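Local coordinates for uncharacterized protein (Streptococcus mutans, PDB 3L7Y) that probably acts as a magnesium-dependent phosphatase of the haloacid dehalogenase superfamily, with a bound magnesium ion, at residues 87-90 and 91-94; 191-194 and 195-198; 222-225 and 226-229. All coordinates share one frame; numbering follows the deposited sequence.

Contact 1: residues 87-90 and 91-94; sequences EHFP and DCHE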
# COMPACT_ATOMS: atom_id res chain seq x y z
N GLU A 87 8.25 10.38 4.24
CA GLU A 87 8.36 11.80 3.87
C GLU A 87 7.09 12.56 4.26
O GLU A 87 7.12 13.78 4.44
CB GLU A 87 8.58 11.95 2.36
CG GLU A 87 9.97 11.61 1.86
CD GLU A 87 10.11 11.85 0.37
OE1 GLU A 87 11.19 12.27 -0.07
OE2 GLU A 87 9.13 11.64 -0.37
N HIS A 88 5.98 11.85 4.38
CA HIS A 88 4.70 12.48 4.74
C HIS A 88 4.67 12.85 6.22
O HIS A 88 3.85 13.65 6.66
CB HIS A 88 3.52 11.55 4.41
CG HIS A 88 3.27 11.35 2.95
ND1 HIS A 88 2.67 12.31 2.16
CD2 HIS A 88 3.52 10.30 2.14
CE1 HIS A 88 2.56 11.85 0.92
NE2 HIS A 88 3.08 10.64 0.88
N PHE A 89 5.56 12.25 7.00
CA PHE A 89 5.61 12.45 8.44
C PHE A 89 7.02 12.89 8.88
O PHE A 89 7.67 12.24 9.71
CB PHE A 89 5.18 11.16 9.14
CG PHE A 89 3.82 10.67 8.69
CD1 PHE A 89 3.71 9.68 7.72
CD2 PHE A 89 2.66 11.19 9.23
CE1 PHE A 89 2.46 9.23 7.31
CE2 PHE A 89 1.42 10.75 8.82
CZ PHE A 89 1.32 9.77 7.85
N PRO A 90 7.49 14.01 8.32
CA PRO A 90 8.90 14.41 8.49
C PRO A 90 9.29 14.50 9.96
O PRO A 90 10.42 14.15 10.30
CB PRO A 90 8.96 15.81 7.86
CG PRO A 90 7.71 15.96 7.07
CD PRO A 90 6.68 15.06 7.68
N ASP A 91 8.36 14.96 10.80
CA ASP A 91 8.70 15.28 12.18
C ASP A 91 8.27 14.21 13.18
O ASP A 91 8.51 14.36 14.37
CB ASP A 91 8.09 16.63 12.59
CG ASP A 91 8.57 17.79 11.73
OD1 ASP A 91 9.72 17.75 11.23
OD2 ASP A 91 7.78 18.74 11.55
N CYS A 92 7.62 13.15 12.72
CA CYS A 92 7.17 12.14 13.67
C CYS A 92 7.20 10.71 13.14
O CYS A 92 6.75 9.80 13.82
CB CYS A 92 5.76 12.49 14.19
SG CYS A 92 4.51 12.28 12.93
N HIS A 93 7.75 10.52 11.94
CA HIS A 93 7.78 9.19 11.31
C HIS A 93 8.41 8.13 12.21
O HIS A 93 8.08 6.94 12.12
CB HIS A 93 8.49 9.23 9.95
CG HIS A 93 9.97 9.44 10.05
ND1 HIS A 93 10.86 8.41 10.21
CD2 HIS A 93 10.71 10.57 10.01
CE1 HIS A 93 12.09 8.89 10.27
NE2 HIS A 93 12.03 10.20 10.15
N GLU A 94 9.34 8.56 13.06
CA GLU A 94 10.06 7.63 13.93
C GLU A 94 9.17 7.14 15.07
O GLU A 94 9.55 6.23 15.81
CB GLU A 94 11.36 8.26 14.46
CG GLU A 94 11.19 9.10 15.72
CD GLU A 94 10.66 10.50 15.43
OE1 GLU A 94 10.63 10.89 14.24
OE2 GLU A 94 10.29 11.20 16.40
O HOH W 1 11.58 13.27 12.48

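Contact 2: residues 191-194 and 195-198; sequences EEES and AQIM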
# COMPACT_ATOMS: atom_id res chain seq x y z
N GLU A 191 -7.42 0.63 -16.88
CA GLU A 191 -8.24 0.10 -15.80
C GLU A 191 -9.15 -1.01 -16.31
O GLU A 191 -9.47 -1.95 -15.58
CB GLU A 191 -9.06 1.21 -15.12
CG GLU A 191 -9.92 0.74 -13.94
CD GLU A 191 -9.13 -0.01 -12.87
OE1 GLU A 191 -9.74 -0.54 -11.92
OE2 GLU A 191 -7.89 -0.06 -12.95
N GLU A 192 -9.56 -0.93 -17.58
CA GLU A 192 -10.53 -1.89 -18.11
C GLU A 192 -9.93 -3.26 -18.45
O GLU A 192 -10.66 -4.21 -18.67
CB GLU A 192 -11.31 -1.33 -19.30
CG GLU A 192 -10.49 -0.96 -20.52
CD GLU A 192 -10.28 0.54 -20.66
OE1 GLU A 192 -9.79 0.97 -21.73
OE2 GLU A 192 -10.60 1.29 -19.71
N GLU A 193 -8.60 -3.35 -18.48
CA GLU A 193 -7.94 -4.63 -18.77
C GLU A 193 -7.36 -5.21 -17.48
O GLU A 193 -6.77 -6.29 -17.47
CB GLU A 193 -6.84 -4.44 -19.82
CG GLU A 193 -7.39 -4.29 -21.22
CD GLU A 193 -6.37 -3.83 -22.24
OE1 GLU A 193 -5.27 -3.37 -21.83
OE2 GLU A 193 -6.67 -3.91 -23.45
N SER A 194 -7.55 -4.46 -16.40
CA SER A 194 -6.94 -4.76 -15.12
C SER A 194 -7.30 -6.14 -14.61
O SER A 194 -6.40 -6.91 -14.25
CB SER A 194 -7.36 -3.72 -14.09
OG SER A 194 -6.83 -4.03 -12.82
N ALA A 195 -8.60 -6.43 -14.54
CA ALA A 195 -9.08 -7.74 -14.08
C ALA A 195 -8.49 -8.86 -14.91
O ALA A 195 -8.00 -9.85 -14.37
CB ALA A 195 -10.60 -7.80 -14.10
N GLN A 196 -8.53 -8.70 -16.23
CA GLN A 196 -8.03 -9.71 -17.14
C GLN A 196 -6.56 -10.04 -16.90
O GLN A 196 -6.15 -11.20 -16.97
CB GLN A 196 -8.19 -9.27 -18.60
CG GLN A 196 -7.55 -10.27 -19.55
CD GLN A 196 -7.53 -9.81 -21.01
OE1 GLN A 196 -6.92 -10.47 -21.86
NE2 GLN A 196 -8.18 -8.69 -21.29
N ILE A 197 -5.77 -9.01 -16.66
CA ILE A 197 -4.32 -9.19 -16.54
C ILE A 197 -3.99 -9.80 -15.19
O ILE A 197 -3.05 -10.59 -15.06
CB ILE A 197 -3.59 -7.85 -16.68
CG1 ILE A 197 -3.72 -7.33 -18.11
CG2 ILE A 197 -2.11 -7.98 -16.27
CD1 ILE A 197 -3.31 -5.88 -18.25
N MET A 198 -4.76 -9.40 -14.18
CA MET A 198 -4.62 -10.00 -12.87
C MET A 198 -4.95 -11.49 -12.89
O MET A 198 -4.26 -12.29 -12.26
CB MET A 198 -5.45 -9.26 -11.82
CG MET A 198 -4.77 -7.98 -11.36
SD MET A 198 -5.45 -7.27 -9.85
CE MET A 198 -6.89 -6.43 -10.53
O HOH W 2 -10.68 -4.56 -15.38
O HOH W 3 -10.00 -7.13 -20.19
O HOH W 4 -10.24 -6.67 -17.91

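Contact 3: residues 222-225 and 226-229; sequences IITK and GLHK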
# COMPACT_ATOMS: atom_id res chain seq x y z
N ILE A 222 2.12 -6.31 -8.25
CA ILE A 222 2.38 -7.73 -8.23
C ILE A 222 3.18 -8.00 -6.97
O ILE A 222 4.36 -7.71 -6.89
CB ILE A 222 3.16 -8.20 -9.48
CG1 ILE A 222 2.34 -7.90 -10.75
CG2 ILE A 222 3.50 -9.68 -9.37
CD1 ILE A 222 3.00 -8.30 -12.04
N ILE A 223 2.50 -8.53 -5.96
CA ILE A 223 3.12 -8.76 -4.68
C ILE A 223 3.37 -10.23 -4.46
O ILE A 223 2.82 -11.07 -5.17
CB ILE A 223 2.21 -8.26 -3.53
CG1 ILE A 223 0.77 -8.75 -3.75
CG2 ILE A 223 2.27 -6.74 -3.43
CD1 ILE A 223 -0.09 -8.84 -2.47
N THR A 224 4.21 -10.53 -3.47
CA THR A 224 4.37 -11.88 -2.97
C THR A 224 3.02 -12.35 -2.46
O THR A 224 2.41 -11.73 -1.56
CB THR A 224 5.41 -11.92 -1.84
OG1 THR A 224 6.71 -11.62 -2.37
CG2 THR A 224 5.42 -13.28 -1.14
N LYS A 225 2.53 -13.45 -3.02
CA LYS A 225 1.20 -13.95 -2.69
C LYS A 225 1.00 -14.07 -1.18
O LYS A 225 1.82 -14.66 -0.47
CB LYS A 225 0.93 -15.29 -3.36
CG LYS A 225 -0.56 -15.66 -3.47
CD LYS A 225 -0.75 -17.17 -3.58
CE LYS A 225 -2.01 -17.55 -4.34
NZ LYS A 225 -3.25 -16.94 -3.82
N GLY A 226 -0.10 -13.51 -0.69
CA GLY A 226 -0.41 -13.58 0.73
C GLY A 226 0.12 -12.43 1.55
O GLY A 226 -0.32 -12.23 2.69
N LEU A 227 1.06 -11.66 1.01
CA LEU A 227 1.63 -10.55 1.78
C LEU A 227 0.87 -9.24 1.53
O LEU A 227 1.43 -8.27 1.00
CB LEU A 227 3.13 -10.38 1.49
CG LEU A 227 4.07 -11.12 2.45
CD1 LEU A 227 3.49 -12.46 2.91
CD2 LEU A 227 5.47 -11.27 1.85
N HIS A 228 -0.40 -9.23 1.92
CA HIS A 228 -1.26 -8.08 1.72
C HIS A 228 -1.44 -7.31 3.04
O HIS A 228 -0.93 -7.72 4.07
CB HIS A 228 -2.60 -8.51 1.13
CG HIS A 228 -3.19 -9.71 1.79
ND1 HIS A 228 -3.60 -9.70 3.11
CD2 HIS A 228 -3.45 -10.96 1.33
CE1 HIS A 228 -4.08 -10.89 3.43
NE2 HIS A 228 -4.00 -11.67 2.37
N LYS A 229 -2.15 -6.19 3.01
CA LYS A 229 -2.20 -5.33 4.19
C LYS A 229 -2.90 -6.02 5.37
O LYS A 229 -2.61 -5.73 6.53
CB LYS A 229 -2.88 -4.00 3.86
CG LYS A 229 -2.21 -3.16 2.80
CD LYS A 229 -2.98 -1.84 2.62
CE LYS A 229 -2.57 -1.10 1.34
NZ LYS A 229 -3.26 0.21 1.23

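Contact 1: residues 87-90 and 91-94
The imidazole of His93 turns its edge to the carbonyl oxygens of Phe89 and Pro90, both near the ring plane, with Pro90 O 3.6 Å from His93 CD2. Over one face of this ring, offset toward the rim, lies the carboxylate oxygen OE1 of Glu94. The Phe89 ring meets Cys92 SG obliquely, 5.5 Å from its centroid, a cysteine sulfur-aromatic contact; the small, polarisable thiol suits a buried place that also touches Phe60 and Leu64 of helix 57-69. With Phe89 CG anti to the carbonyl carbon (chi1 -55°), the ring swings away from 91-94 toward Phe60, Met44 and Phe98.

Phe89 O is gripped twice. His93 N reaches it in the carbonyl plane at 2.8 Å, though the hydrogen bond is far from straight (133°); Cys92 N, at 3.1 Å, donates more directly but from above that plane. Pro90 suits the first corner of the Phe89-to-Cys92 turn, its ring holding phi near the required -56°. A water donates to Pro90 O and, over 3.1 Å, to Glu94 OE1, bridging the two across the turn. This is a compact turn leading into a 3-10 segment, between helix 82-86 and strand 97-100 of the haloacid dehalogenase-like fold.

Contact 2: residues 191-194 and 195-198
Ile197 N donates to Glu193 O at 3.0 Å, nearly in line with the C=O bond, and Met198 N donates to Ser194 O, also at 3.0 Å, with an N-H angle of 162°. The two i to i+4 bonds belong to the first turns of helix 194-202; a weak i to i+3 bond from Ile197 N to Ser194 O accompanies them. Just before, Ser194 N bonds directly to Glu191 O. First-turn amides have no i-4 carbonyl within the helix, and here waters accept from two of them: one joins Ala195 N to Glu191 O, another Gln196 N to Glu192 O, to which it donates at 2.6 Å. The helix follows strand 182-188 and packs against strand 219-224.

Ile197 is buried, its CD1 4.1 Å from Glu193 CB, so the aliphatic root of the glutamate packs on the branched chain while Glu193 OE1 is hydrogen-bonded to Gln136 NE2. Met198 bends at chi3 (-80°), which brings its terminal methyl CE to 3.3 Å from the hydroxyl OG of buried Ser194, a small residue that suits the place; both side chains touch Ile220. Gln196, extended with CG anti to its nitrogen, suits the exposed side: NE2 donates to a water at 2.6 Å, and OE1 makes a weak hydrogen bond with Tyr134 OH.

Contact 3: residues 222-225 and 226-229
Thr224 to Leu227 form a type II beta turn, closed by Leu227 N donating to Thr224 O at 2.9 Å with an N-H angle of 161°. Beyond it Leu227 is the centre of an inverse gamma turn, in which His228 N makes a weak bond to Gly226 O, and His228 then takes the N-cap position of helix 229-239.

The side chains of Thr224 and Leu227 run alongside each other in the same direction. Thr224 places CG2 opposite its backbone N while OG1 lies beside that nitrogen (chi1 -68°), and the methyl meets Leu227 CD2 at 3.6 Å. Leu227 CB also passes 3.4 Å from Thr224 O, packing against the oxygen that closes the turn. A beta-branched threonine suits the strand end, and the leucine brings an apolar branch that also touches Val116. Ile223, whose side chain points toward 226-229, brings CD1 to 3.8 Å from Leu227 O. The His228 ring has Gly226 O over one face, 3.6 Å above its plane and displaced toward the rim. The exposed first corner suits Lys225, whose chain touches Val211.

Gly226 has a positive phi (91°), at which a side chain would be jammed against Lys225 O; glycine is thus the natural second corner. The turn delivers Lys229 to the core, where its NZ makes salt bridges with the magnesium ligand Asp43 and with Asp256 and bonds to Ala77 O, an arrangement consistent with the motif III lysine of haloacid dehalogenase-like enzymes.

Following the chain from the N terminus, contact 1 closes a short turn after helix 82-86, leading into strand 97-100 of the eight-stranded sheet; the magnesium aspartates follow strands 39-42 and 247-251 of that sheet. Contact 2 comes where strand 182-188 of the six-stranded sheet gives way to helix 194-202. Contact 3 turns strand 219-224 of that second sheet toward helix 229-239, carrying the chain back to the domain of the eight-stranded sheet. The three lie in series, none enclosing or crossing another. Contact 1 stands across the chain's centre from both others, its centre about 35 Å from that of contact 2, whereas contacts 2 and 3 approach to about 7 Å between nearest atoms and share strand 219-224.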